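Porin (PDB 3T24) probably forms a channel through the outer membrane of Pseudomonas aeruginosa for the uptake of small, carboxylate-bearing molecules, as in other members of the OprD porin family. Local coordinates at residues V254-L259 and Q277-D282; L214-K219 and T247-S252; G302-K307 and E351-M356; G268-G273 and Y316-A321. All coordinates share one frame; numbering follows the deposited sequence.

Contact 1 (V254-L259 and Q277-D282); sequences VDNKAL and QKMSGD
Asp255 reaches across to the backbone of Asp282, its carboxylate arm at about a right angle to the Asp282 side chain. With CG anti to the backbone N (chi1 164°), OD2 takes the N-H of Asp282 at 2.9 Å, the donor standing well above the carboxylate plane. OD1 forms a salt bridge with Arg245 on the preceding strand. On one face of the sheet Met279, bent at chi2 and chi3, folds toward the partner strand: its CE lies 3.5 Å from CB of Ala258, and its SD accepts a weak hydrogen bond from ND2 of Asn256, whose stronger partner is the carbonyl of Thr283. The two strands, 255-267 and 270-280, form an antiparallel hairpin of the porin barrel wall, their short segments 168° apart in direction. Lys257-Ser280 and Leu259-Lys278 are hydrogen-bonded pairs, from Lys257 N to Ser280 O at 2.9 Å to Lys278 N to Leu259 O at 2.7 Å, and their side chains share the face away from Met279. There CB of Lys257 lies 3.9 Å from OG of Ser280. Lys278 curls back instead, its NZ donating to the O of Met279 at 3.1 Å.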
loop_
_atom_site.group_PDB
_atom_site.type_symbol
_atom_site.label_atom_id
_atom_site.label_comp_id
_atom_site.label_asym_id
_atom_site.label_seq_id
_atom_site.Cartn_x
_atom_site.Cartn_y
_atom_site.Cartn_z
ATOM N N VAL A 254 16.771 -0.368 14.605
ATOM C CA VAL A 254 16.107 -1.288 13.697
ATOM C C VAL A 254 16.898 -2.586 13.521
ATOM O O VAL A 254 18.092 -2.573 13.237
ATOM C CB VAL A 254 15.827 -0.635 12.310
ATOM C CG1 VAL A 254 15.512 -1.711 11.259
ATOM C CG2 VAL A 254 14.687 0.397 12.421
ATOM N N ASP A 255 16.211 -3.707 13.680
ATOM C CA ASP A 255 16.833 -5.021 13.542
ATOM C C ASP A 255 15.728 -6.063 13.377
ATOM O O ASP A 255 15.114 -6.504 14.360
ATOM C CB ASP A 255 17.686 -5.335 14.766
ATOM C CG ASP A 255 18.044 -6.803 14.858
ATOM O OD1 ASP A 255 18.465 -7.364 13.821
ATOM O OD2 ASP A 255 17.873 -7.400 15.952
ATOM N N ASN A 256 15.447 -6.433 12.133
ATOM C CA ASN A 256 14.251 -7.209 11.865
ATOM C C ASN A 256 14.398 -8.158 10.703
ATOM O O ASN A 256 15.001 -7.829 9.674
ATOM C CB ASN A 256 13.061 -6.257 11.620
ATOM C CG ASN A 256 11.793 -6.985 11.155
ATOM O OD1 ASN A 256 11.462 -7.007 9.961
ATOM N ND2 ASN A 256 11.062 -7.541 12.101
ATOM N N LYS A 257 13.828 -9.337 10.872
ATOM C CA LYS A 257 13.613 -10.224 9.747
ATOM C C LYS A 257 12.116 -10.481 9.656
ATOM O O LYS A 257 11.448 -10.689 10.669
ATOM C CB LYS A 257 14.396 -11.526 9.916
ATOM C CG LYS A 257 15.809 -11.308 10.415
ATOM C CD LYS A 257 16.625 -12.599 10.412
ATOM C CE LYS A 257 18.054 -12.363 10.889
ATOM N NZ LYS A 257 18.109 -11.880 12.304
ATOM N N ALA A 258 11.585 -10.446 8.448
ATOM C CA ALA A 258 10.160 -10.599 8.262
ATOM C C ALA A 258 9.901 -11.685 7.245
ATOM O O ALA A 258 10.039 -11.457 6.047
ATOM C CB ALA A 258 9.548 -9.291 7.793
ATOM N N LEU A 259 9.527 -12.866 7.719
ATOM C CA LEU A 259 9.110 -13.922 6.815
ATOM C C LEU A 259 7.600 -13.844 6.706
ATOM O O LEU A 259 6.891 -13.832 7.713
ATOM C CB LEU A 259 9.550 -15.290 7.324
ATOM C CG LEU A 259 9.158 -16.524 6.499
ATOM C CD1 LEU A 259 9.618 -16.440 5.034
ATOM C CD2 LEU A 259 9.650 -17.837 7.163
ATOM N N GLN A 277 2.908 -14.978 8.812
ATOM C CA GLN A 277 3.805 -13.847 8.937
ATOM C C GLN A 277 4.534 -13.950 10.272
ATOM O O GLN A 277 3.920 -14.252 11.299
ATOM C CB GLN A 277 3.007 -12.546 8.829
ATOM C CG GLN A 277 3.789 -11.274 9.153
ATOM C CD GLN A 277 3.020 -10.027 8.729
ATOM O OE1 GLN A 277 2.553 -9.951 7.593
ATOM N NE2 GLN A 277 2.881 -9.045 9.641
ATOM N N LYS A 278 5.845 -13.725 10.249
ATOM C CA LYS A 278 6.653 -13.852 11.455
ATOM C C LYS A 278 7.743 -12.790 11.519
ATOM O O LYS A 278 8.579 -12.682 10.622
ATOM C CB LYS A 278 7.233 -15.274 11.571
ATOM C CG LYS A 278 8.349 -15.487 12.614
ATOM C CD LYS A 278 7.939 -15.040 14.021
ATOM C CE LYS A 278 8.650 -15.854 15.135
ATOM N NZ LYS A 278 9.181 -15.040 16.287
ATOM N N MET A 279 7.690 -11.997 12.584
ATOM C CA MET A 279 8.708 -11.024 12.903
ATOM C C MET A 279 9.732 -11.664 13.846
ATOM O O MET A 279 9.366 -12.380 14.774
ATOM C CB MET A 279 8.069 -9.842 13.653
ATOM C CG MET A 279 6.936 -9.152 12.925
ATOM S SD MET A 279 7.542 -8.166 11.542
ATOM C CE MET A 279 7.023 -9.191 10.174
ATOM N N SER A 280 11.009 -11.377 13.625
ATOM C CA SER A 280 12.014 -11.689 14.616
ATOM C C SER A 280 13.100 -10.634 14.585
ATOM O O SER A 280 13.147 -9.822 13.657
ATOM C CB SER A 280 12.596 -13.092 14.419
ATOM O OG SER A 280 12.910 -13.350 13.072
ATOM N N GLY A 281 13.949 -10.647 15.615
ATOM C CA GLY A 281 14.981 -9.647 15.810
ATOM C C GLY A 281 14.501 -8.699 16.878
ATOM O O GLY A 281 13.427 -8.893 17.427
ATOM N N ASP A 282 15.256 -7.642 17.137
ATOM C CA ASP A 282 14.951 -6.749 18.246
ATOM C C ASP A 282 13.802 -5.752 18.003
ATOM O O ASP A 282 13.340 -5.122 18.956
ATOM C CB ASP A 282 16.225 -6.007 18.674
ATOM C CG ASP A 282 16.052 -5.236 19.973
ATOM O OD1 ASP A 282 16.580 -4.098 20.058
ATOM O OD2 ASP A 282 15.411 -5.771 20.910
#

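Contact 2 (L214-K219 and T247-S252); sequences LDNFYK and TDDGSS
At the open end of the beta hairpin made by strands 218-230 and 235-248, Asn216 and Asp249 meet where the two segments leave the barrel wall. Asp249, with CG anti to its backbone N (chi1 -166°), extends its carboxylate across the gap, and OD2 receives the N-H of Asn216 at 2.7 Å, on the anti side and 20° out of the carboxylate plane. The same oxygen lies 3.2 Å from OD1 of Asp215, a close approach of two acids that probably raises the proton affinity of one of them; Lys213 offers both a long, weak ion pair. The carbonyl of Phe217 faces segment 247-252 and takes the hydroxyl of Ser252, OG to O, in the carbonyl plane, together with a weak bond from the N of Asp249. Where strand 218-230 starts and strand 235-248 ends, Lys219 and Thr247 form an antiparallel hydrogen-bonded pair. Their side chains run side by side, NZ of Lys219 3.3 Å from CG2 of Thr247, and the lysine bends at chi3 and chi4 to donate from NZ to the O of Asp248 at 3.0 Å. The loop itself turns at Asp248, whose OD1 accepts the N-H of Gly250 at 2.9 Å through its anti lone pair. This is an Asx turn, here leading one strand of an antiparallel beta-barrel into its connecting loop.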
loop_
_atom_site.group_PDB
_atom_site.type_symbol
_atom_site.label_atom_id
_atom_site.label_comp_id
_atom_site.label_asym_id
_atom_site.label_seq_id
_atom_site.Cartn_x
_atom_site.Cartn_y
_atom_site.Cartn_z
ATOM N N LEU A 214 16.459 4.156 4.022
ATOM C CA LEU A 214 16.034 5.450 4.529
ATOM C C LEU A 214 17.208 6.005 5.337
ATOM O O LEU A 214 17.509 5.525 6.436
ATOM C CB LEU A 214 14.778 5.324 5.382
ATOM C CG LEU A 214 14.176 6.637 5.887
ATOM C CD1 LEU A 214 13.768 7.578 4.704
ATOM C CD2 LEU A 214 12.984 6.379 6.837
ATOM N N ASP A 215 17.883 7.005 4.788
ATOM C CA ASP A 215 19.154 7.423 5.362
ATOM C C ASP A 215 19.030 7.673 6.867
ATOM O O ASP A 215 18.092 8.344 7.328
ATOM C CB ASP A 215 19.710 8.646 4.628
ATOM C CG ASP A 215 21.206 8.792 4.780
ATOM O OD1 ASP A 215 21.924 7.770 4.857
ATOM O OD2 ASP A 215 21.671 9.942 4.827
ATOM N N ASN A 216 19.986 7.103 7.611
ATOM C CA ASN A 216 20.057 7.186 9.074
ATOM C C ASN A 216 19.050 6.323 9.846
ATOM O O ASN A 216 19.224 6.077 11.052
ATOM C CB ASN A 216 20.042 8.647 9.563
ATOM C CG ASN A 216 21.236 9.436 9.037
ATOM O OD1 ASN A 216 22.365 8.936 9.005
ATOM N ND2 ASN A 216 20.986 10.656 8.591
ATOM N N PHE A 217 18.026 5.833 9.154
ATOM C CA PHE A 217 17.024 4.993 9.800
ATOM C C PHE A 217 17.306 3.510 9.657
ATOM O O PHE A 217 17.491 2.822 10.655
ATOM C CB PHE A 217 15.618 5.320 9.276
ATOM C CG PHE A 217 15.078 6.613 9.792
ATOM C CD1 PHE A 217 14.244 6.633 10.897
ATOM C CD2 PHE A 217 15.428 7.818 9.190
ATOM C CE1 PHE A 217 13.743 7.817 11.375
ATOM C CE2 PHE A 217 14.941 9.014 9.671
ATOM C CZ PHE A 217 14.083 9.015 10.764
ATOM N N TYR A 218 17.336 3.022 8.418
ATOM C CA TYR A 218 17.463 1.591 8.163
ATOM C C TYR A 218 17.868 1.259 6.738
ATOM O O TYR A 218 17.704 2.069 5.802
ATOM C CB TYR A 218 16.137 0.873 8.480
ATOM C CG TYR A 218 14.993 1.167 7.510
ATOM C CD1 TYR A 218 14.823 0.412 6.353
ATOM C CD2 TYR A 218 14.091 2.202 7.752
ATOM C CE1 TYR A 218 13.802 0.663 5.484
ATOM C CE2 TYR A 218 13.037 2.454 6.887
ATOM C CZ TYR A 218 12.910 1.686 5.749
ATOM O OH TYR A 218 11.875 1.927 4.884
ATOM N N LYS A 219 18.389 0.048 6.590
ATOM C CA LYS A 219 18.622 -0.574 5.297
ATOM C C LYS A 219 17.763 -1.815 5.271
ATOM O O LYS A 219 17.592 -2.490 6.288
ATOM C CB LYS A 219 20.071 -1.029 5.156
ATOM C CG LYS A 219 21.108 -0.027 5.551
ATOM C CD LYS A 219 22.490 -0.516 5.151
ATOM C CE LYS A 219 23.537 -0.002 6.110
ATOM N NZ LYS A 219 23.357 -0.617 7.459
ATOM N N THR A 247 17.919 -3.503 8.831
ATOM C CA THR A 247 19.045 -3.307 9.715
ATOM C C THR A 247 19.163 -1.802 9.923
ATOM O O THR A 247 18.670 -1.018 9.112
ATOM C CB THR A 247 20.294 -3.907 9.053
ATOM O OG1 THR A 247 20.966 -4.746 9.984
ATOM C CG2 THR A 247 21.240 -2.839 8.534
ATOM N N ASP A 248 19.786 -1.371 11.006
ATOM C CA ASP A 248 19.791 0.058 11.289
ATOM C C ASP A 248 20.822 0.820 10.440
ATOM O O ASP A 248 21.701 0.216 9.845
ATOM C CB ASP A 248 20.056 0.288 12.771
ATOM C CG ASP A 248 21.499 0.152 13.104
ATOM O OD1 ASP A 248 22.219 1.167 12.963
ATOM O OD2 ASP A 248 21.908 -0.969 13.479
ATOM N N ASP A 249 20.711 2.144 10.384
ATOM C CA ASP A 249 21.646 2.956 9.599
ATOM C C ASP A 249 22.331 4.035 10.451
ATOM O O ASP A 249 22.564 5.150 9.991
ATOM C CB ASP A 249 20.949 3.594 8.381
ATOM C CG ASP A 249 21.948 4.162 7.364
ATOM O OD1 ASP A 249 23.016 3.542 7.193
ATOM O OD2 ASP A 249 21.680 5.224 6.747
ATOM N N GLY A 250 22.633 3.700 11.699
ATOM C CA GLY A 250 23.416 4.575 12.549
ATOM C C GLY A 250 22.647 5.325 13.627
ATOM O O GLY A 250 23.204 5.695 14.642
ATOM N N SER A 251 21.360 5.567 13.428
ATOM C CA SER A 251 20.657 6.409 14.381
ATOM C C SER A 251 19.335 5.819 14.829
ATOM O O SER A 251 18.534 6.526 15.418
ATOM C CB SER A 251 20.461 7.823 13.827
ATOM O OG SER A 251 21.710 8.479 13.619
ATOM N N SER A 252 19.132 4.522 14.567
ATOM C CA SER A 252 17.995 3.776 15.119
ATOM C C SER A 252 18.463 2.456 15.714
ATOM O O SER A 252 19.646 2.194 15.759
ATOM C CB SER A 252 16.959 3.475 14.044
ATOM O OG SER A 252 17.449 2.492 13.156
#

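Contact 3 (G302-K307 and E351-M356); sequences GDFANK and EWERDM
Phe304, Glu351 and Glu353 carry this contact, the phenyl ring lying against the stems of both acids. CE1 of Phe304 approaches CG of Glu351 at 3.6 Å, while CZ meets CB of Glu353 at 3.9 Å near the ring plane, at the edge. The ring and the Glu351 carboxylate are almost perpendicular, their planes 84° apart, whereas that of Glu353 is turned by only 32°. Water 1 sits over one ring face, offset toward the rim. It accepts from the N of Phe304 and donates to OE2 of Glu351, 2.9 Å from OE2, joining loop backbone to strand carboxylate. OE1 of Glu351 is held by Tyr383. The segment 302-307 belongs to the long loop between strands 270-280 and 310-319, and here it lies against strand 348-361 of the barrel, consistent with the inward-folded loops that constrict porin channels. Glu353, fully extended with CG anti to its backbone N (chi1 179°), spans the remaining distance: OE1 uses its syn lone pair to take the N-H of Gly302 at 2.8 Å, and OE2 accepts from the N of Ile301, so one carboxylate grips two successive backbone amides. Within the loop, OD1 of Asp303 accepts the N-H of Ala305 at 3.1 Å, closing an Asx turn that has Phe304 as its middle residue, and OD2 forms a salt bridge with Arg179.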
loop_
_atom_site.group_PDB
_atom_site.type_symbol
_atom_site.label_atom_id
_atom_site.label_comp_id
_atom_site.label_asym_id
_atom_site.label_seq_id
_atom_site.Cartn_x
_atom_site.Cartn_y
_atom_site.Cartn_z
ATOM N N GLY A 302 -4.658 -3.461 11.655
ATOM C CA GLY A 302 -3.351 -3.870 12.134
ATOM C C GLY A 302 -2.400 -4.368 11.057
ATOM O O GLY A 302 -2.815 -4.938 10.045
ATOM N N ASP A 303 -1.109 -4.138 11.259
ATOM C CA ASP A 303 -0.117 -4.707 10.356
ATOM C C ASP A 303 0.565 -5.971 10.918
ATOM O O ASP A 303 1.361 -6.620 10.238
ATOM C CB ASP A 303 0.902 -3.653 9.930
ATOM C CG ASP A 303 1.682 -3.097 11.077
ATOM O OD1 ASP A 303 1.593 -3.628 12.208
ATOM O OD2 ASP A 303 2.413 -2.118 10.838
ATOM N N PHE A 304 0.232 -6.315 12.160
ATOM C CA PHE A 304 0.759 -7.511 12.804
ATOM C C PHE A 304 2.258 -7.592 12.683
ATOM O O PHE A 304 2.830 -8.665 12.507
ATOM C CB PHE A 304 0.063 -8.755 12.253
ATOM C CG PHE A 304 -1.391 -8.762 12.554
ATOM C CD1 PHE A 304 -1.866 -9.391 13.678
ATOM C CD2 PHE A 304 -2.277 -8.052 11.755
ATOM C CE1 PHE A 304 -3.220 -9.366 13.984
ATOM C CE2 PHE A 304 -3.607 -8.009 12.059
ATOM C CZ PHE A 304 -4.089 -8.663 13.179
ATOM N N ALA A 305 2.882 -6.426 12.816
ATOM C CA ALA A 305 4.305 -6.278 12.606
ATOM C C ALA A 305 5.049 -5.835 13.868
ATOM O O ALA A 305 6.083 -5.182 13.766
ATOM C CB ALA A 305 4.543 -5.274 11.477
ATOM N N ASN A 306 4.511 -6.161 15.046
ATOM C CA ASN A 306 5.183 -5.879 16.319
ATOM C C ASN A 306 6.356 -6.836 16.587
ATOM O O ASN A 306 6.448 -7.899 15.980
ATOM C CB ASN A 306 4.181 -5.914 17.487
ATOM C CG ASN A 306 3.085 -4.849 17.359
ATOM O OD1 ASN A 306 3.339 -3.662 17.564
ATOM N ND2 ASN A 306 1.867 -5.276 17.032
ATOM N N LYS A 307 7.253 -6.448 17.485
ATOM C CA LYS A 307 8.402 -7.286 17.839
ATOM C C LYS A 307 7.980 -8.731 18.143
ATOM O O LYS A 307 7.069 -8.957 18.935
ATOM C CB LYS A 307 9.132 -6.680 19.031
ATOM C CG LYS A 307 10.339 -7.491 19.547
ATOM C CD LYS A 307 10.955 -6.763 20.743
ATOM C CE LYS A 307 12.288 -7.350 21.212
ATOM N NZ LYS A 307 12.135 -8.796 21.428
ATOM N N GLU A 351 -3.339 -10.343 19.614
ATOM C CA GLU A 351 -4.317 -9.470 19.009
ATOM C C GLU A 351 -4.958 -10.181 17.848
ATOM O O GLU A 351 -4.357 -11.063 17.230
ATOM C CB GLU A 351 -3.654 -8.160 18.553
ATOM C CG GLU A 351 -2.684 -8.337 17.379
ATOM C CD GLU A 351 -1.784 -7.120 17.175
ATOM O OE1 GLU A 351 -1.906 -6.146 17.946
ATOM O OE2 GLU A 351 -0.937 -7.129 16.264
ATOM N N TRP A 352 -6.191 -9.812 17.545
ATOM C CA TRP A 352 -6.818 -10.402 16.388
ATOM C C TRP A 352 -7.775 -9.454 15.708
ATOM O O TRP A 352 -8.439 -8.632 16.348
ATOM C CB TRP A 352 -7.510 -11.719 16.755
ATOM C CG TRP A 352 -8.728 -11.563 17.598
ATOM C CD1 TRP A 352 -8.818 -11.738 18.947
ATOM C CD2 TRP A 352 -10.044 -11.214 17.147
ATOM N NE1 TRP A 352 -10.101 -11.512 19.367
ATOM C CE2 TRP A 352 -10.881 -11.194 18.285
ATOM C CE3 TRP A 352 -10.600 -10.917 15.892
ATOM C CZ2 TRP A 352 -12.249 -10.886 18.214
ATOM C CZ3 TRP A 352 -11.966 -10.605 15.819
ATOM C CH2 TRP A 352 -12.772 -10.592 16.977
ATOM N N GLU A 353 -7.851 -9.590 14.394
ATOM C CA GLU A 353 -8.687 -8.714 13.601
ATOM C C GLU A 353 -9.546 -9.508 12.625
ATOM O O GLU A 353 -9.122 -10.539 12.097
ATOM C CB GLU A 353 -7.826 -7.686 12.860
ATOM C CG GLU A 353 -8.601 -6.734 11.970
ATOM C CD GLU A 353 -7.724 -5.663 11.318
ATOM O OE1 GLU A 353 -6.572 -5.438 11.775
ATOM O OE2 GLU A 353 -8.204 -5.044 10.345
ATOM N N ARG A 354 -10.763 -9.023 12.406
ATOM C CA ARG A 354 -11.610 -9.549 11.352
ATOM C C ARG A 354 -12.024 -8.390 10.454
ATOM O O ARG A 354 -12.434 -7.346 10.959
ATOM C CB ARG A 354 -12.858 -10.226 11.929
ATOM C CG ARG A 354 -13.813 -10.763 10.858
ATOM C CD ARG A 354 -15.082 -11.332 11.478
ATOM N NE ARG A 354 -14.796 -12.228 12.602
ATOM C CZ ARG A 354 -14.626 -13.543 12.492
ATOM N NH1 ARG A 354 -14.717 -14.129 11.302
ATOM N NH2 ARG A 354 -14.365 -14.272 13.574
ATOM N N ASP A 355 -11.927 -8.586 9.137
ATOM C CA ASP A 355 -12.358 -7.581 8.155
ATOM C C ASP A 355 -13.453 -8.112 7.249
ATOM O O ASP A 355 -13.469 -9.296 6.896
ATOM C CB ASP A 355 -11.201 -7.117 7.253
ATOM C CG ASP A 355 -10.105 -6.442 8.015
ATOM O OD1 ASP A 355 -10.304 -6.166 9.227
ATOM O OD2 ASP A 355 -9.043 -6.183 7.400
ATOM N N MET A 356 -14.341 -7.214 6.841
ATOM C CA MET A 356 -15.386 -7.540 5.887
ATOM C C MET A 356 -15.502 -6.393 4.845
ATOM O O MET A 356 -15.776 -5.250 5.197
ATOM C CB MET A 356 -16.697 -7.780 6.645
ATOM C CG MET A 356 -17.792 -8.478 5.856
ATOM S SD MET A 356 -18.997 -7.356 5.108
ATOM C CE MET A 356 -19.904 -6.790 6.547
HETATM O O HOH W 1 -1.201 -4.995 14.370
#

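Contact 4 (G268-G273 and Y316-A321); sequences GYHAFG and YDYNFA
His270 and Tyr318 face each other across two antiparallel strands of the barrel wall, 270-280 and 310-319, whose short segments run 169° apart near one end of the barrel. Backbone bonds fix the register: Ala271 and Asp317 form a hydrogen-bonded pair, Asp317 N to Ala271 O at 2.9 Å, and the N of Asn319 reaches the O of Tyr269 at 3.0 Å. On one face His270, Phe272, Tyr316 and Tyr318 gather into an aromatic cluster. CD1 of Tyr318 lies over the centre of the imidazole, yet the two planes are 41° apart, so the rings meet obliquely. Phe272 and Tyr316 lie side by side and point the same way, CE1 of Phe272 3.9 Å from CD2 of Tyr316. Tyr269, just before strand 270-280, adds apolar packing: its CB touches CE1 of Tyr318 at 3.5 Å and its CE1 meets CB of Ala321 at 3.8 Å, while the carbonyl carbon of Ala321 sits over the ring. Among side-chain polar contacts, OD1 of Asn319 closes an Asx turn by accepting the N-H of Ala321. Tyr316, with CG anti to its backbone N (chi1 172°), carries its hydroxyl to the imidazole edge, where OH and ND1 of His270 share a hydrogen bond of 2.9 Å.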
loop_
_atom_site.group_PDB
_atom_site.type_symbol
_atom_site.label_atom_id
_atom_site.label_comp_id
_atom_site.label_asym_id
_atom_site.label_seq_id
_atom_site.Cartn_x
_atom_site.Cartn_y
_atom_site.Cartn_z
ATOM N N GLY A 268 -13.080 -20.868 -9.843
ATOM C CA GLY A 268 -14.235 -20.145 -10.339
ATOM C C GLY A 268 -14.210 -18.714 -9.847
ATOM O O GLY A 268 -13.249 -17.975 -10.084
ATOM N N TYR A 269 -15.266 -18.321 -9.147
ATOM C CA TYR A 269 -15.352 -16.973 -8.609
ATOM C C TYR A 269 -15.054 -16.931 -7.101
ATOM O O TYR A 269 -15.306 -15.931 -6.428
ATOM C CB TYR A 269 -16.712 -16.363 -8.943
ATOM C CG TYR A 269 -16.870 -16.060 -10.418
ATOM C CD1 TYR A 269 -16.466 -14.833 -10.944
ATOM C CD2 TYR A 269 -17.409 -16.999 -11.290
ATOM C CE1 TYR A 269 -16.603 -14.550 -12.293
ATOM C CE2 TYR A 269 -17.549 -16.724 -12.646
ATOM C CZ TYR A 269 -17.142 -15.498 -13.140
ATOM O OH TYR A 269 -17.279 -15.211 -14.479
ATOM N N HIS A 270 -14.511 -18.029 -6.586
ATOM C CA HIS A 270 -14.090 -18.094 -5.194
ATOM C C HIS A 270 -12.580 -18.048 -5.150
ATOM O O HIS A 270 -11.908 -18.484 -6.088
ATOM C CB HIS A 270 -14.524 -19.402 -4.537
ATOM C CG HIS A 270 -15.972 -19.726 -4.707
ATOM N ND1 HIS A 270 -16.895 -19.586 -3.685
ATOM C CD2 HIS A 270 -16.666 -20.204 -5.767
ATOM C CE1 HIS A 270 -18.083 -19.955 -4.113
ATOM N NE2 HIS A 270 -17.974 -20.335 -5.378
ATOM N N ALA A 271 -12.056 -17.529 -4.044
ATOM C CA ALA A 271 -10.639 -17.610 -3.735
ATOM C C ALA A 271 -10.522 -17.833 -2.243
ATOM O O ALA A 271 -11.179 -17.143 -1.457
ATOM C CB ALA A 271 -9.911 -16.323 -4.151
ATOM N N PHE A 272 -9.715 -18.811 -1.847
ATOM C CA PHE A 272 -9.494 -19.080 -0.434
ATOM C C PHE A 272 -8.014 -18.892 -0.167
ATOM O O PHE A 272 -7.178 -19.531 -0.804
ATOM C CB PHE A 272 -9.899 -20.506 -0.073
ATOM C CG PHE A 272 -11.251 -20.912 -0.587
ATOM C CD1 PHE A 272 -12.353 -20.937 0.256
ATOM C CD2 PHE A 272 -11.419 -21.310 -1.913
ATOM C CE1 PHE A 272 -13.604 -21.335 -0.217
ATOM C CE2 PHE A 272 -12.665 -21.708 -2.391
ATOM C CZ PHE A 272 -13.756 -21.718 -1.542
ATOM N N GLY A 273 -7.679 -18.014 0.767
ATOM C CA GLY A 273 -6.290 -17.683 0.981
ATOM C C GLY A 273 -5.856 -17.947 2.401
ATOM O O GLY A 273 -6.621 -17.774 3.334
ATOM N N TYR A 316 -11.376 -15.166 2.558
ATOM C CA TYR A 316 -12.286 -15.659 1.540
ATOM C C TYR A 316 -12.755 -14.536 0.624
ATOM O O TYR A 316 -13.152 -13.467 1.090
ATOM C CB TYR A 316 -13.499 -16.336 2.179
ATOM C CG TYR A 316 -14.568 -16.699 1.177
ATOM C CD1 TYR A 316 -15.848 -16.174 1.277
ATOM C CD2 TYR A 316 -14.289 -17.553 0.114
ATOM C CE1 TYR A 316 -16.831 -16.509 0.358
ATOM C CE2 TYR A 316 -15.260 -17.887 -0.811
ATOM C CZ TYR A 316 -16.531 -17.363 -0.684
ATOM O OH TYR A 316 -17.504 -17.694 -1.604
ATOM N N ASP A 317 -12.707 -14.789 -0.678
ATOM C CA ASP A 317 -13.223 -13.851 -1.665
ATOM C C ASP A 317 -14.299 -14.507 -2.505
ATOM O O ASP A 317 -14.148 -15.652 -2.933
ATOM C CB ASP A 317 -12.111 -13.388 -2.607
ATOM C CG ASP A 317 -11.052 -12.587 -1.904
ATOM O OD1 ASP A 317 -11.149 -11.340 -1.942
ATOM O OD2 ASP A 317 -10.130 -13.204 -1.315
ATOM N N TYR A 318 -15.380 -13.777 -2.755
ATOM C CA TYR A 318 -16.301 -14.177 -3.808
ATOM C C TYR A 318 -16.644 -13.025 -4.733
ATOM O O TYR A 318 -16.873 -11.902 -4.292
ATOM C CB TYR A 318 -17.582 -14.812 -3.265
ATOM C CG TYR A 318 -18.458 -15.356 -4.377
ATOM C CD1 TYR A 318 -18.002 -16.379 -5.203
ATOM C CD2 TYR A 318 -19.730 -14.845 -4.609
ATOM C CE1 TYR A 318 -18.783 -16.883 -6.219
ATOM C CE2 TYR A 318 -20.525 -15.348 -5.627
ATOM C CZ TYR A 318 -20.046 -16.368 -6.432
ATOM O OH TYR A 318 -20.826 -16.877 -7.454
ATOM N N ASN A 319 -16.673 -13.328 -6.027
ATOM C CA ASN A 319 -17.060 -12.376 -7.062
ATOM C C ASN A 319 -18.450 -12.734 -7.603
ATOM O O ASN A 319 -18.613 -13.729 -8.310
ATOM C CB ASN A 319 -16.000 -12.371 -8.162
ATOM C CG ASN A 319 -16.418 -11.580 -9.389
ATOM O OD1 ASN A 319 -17.597 -11.300 -9.602
ATOM N ND2 ASN A 319 -15.444 -11.234 -10.216
ATOM N N PHE A 320 -19.453 -11.929 -7.254
ATOM C CA PHE A 320 -20.844 -12.219 -7.618
ATOM C C PHE A 320 -21.108 -12.307 -9.123
ATOM O O PHE A 320 -22.207 -12.696 -9.528
ATOM C CB PHE A 320 -21.812 -11.208 -6.984
ATOM C CG PHE A 320 -22.102 -11.462 -5.518
ATOM C CD1 PHE A 320 -23.401 -11.768 -5.102
ATOM C CD2 PHE A 320 -21.090 -11.391 -4.559
ATOM C CE1 PHE A 320 -23.704 -12.007 -3.766
ATOM C CE2 PHE A 320 -21.376 -11.631 -3.208
ATOM C CZ PHE A 320 -22.695 -11.941 -2.811
ATOM N N ALA A 321 -20.133 -11.950 -9.957
ATOM C CA ALA A 321 -20.308 -12.150 -11.401
ATOM C C ALA A 321 -20.606 -13.617 -11.650
ATOM O O ALA A 321 -21.349 -13.960 -12.566
ATOM C CB ALA A 321 -19.074 -11.728 -12.183
#

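How the contacts relate
Contacts 1, 2 and 4 join neighbouring strands of the barrel wall, whereas contact 3 ties a loop to a strand and is the buried one. Contact 4 lies at the surface, contacts 1 and 2 are partly buried. Contacts 1 and 4 share strand 270-280 but sit about 32 Å apart between centres, and differ in their side chains: an aromatic cluster at the surface in contact 4, mixed polar and apolar pairs in contact 1, both over antiparallel backbone bonds. Contacts 1 and 2 touch through Val254, which packs on Tyr218; acids and backbone carbonyls dominate contact 2. Gln277 of contact 1 donates from NE2 to the carbonyls of Asp303 and Phe304, linking the wall to the loop of contact 3.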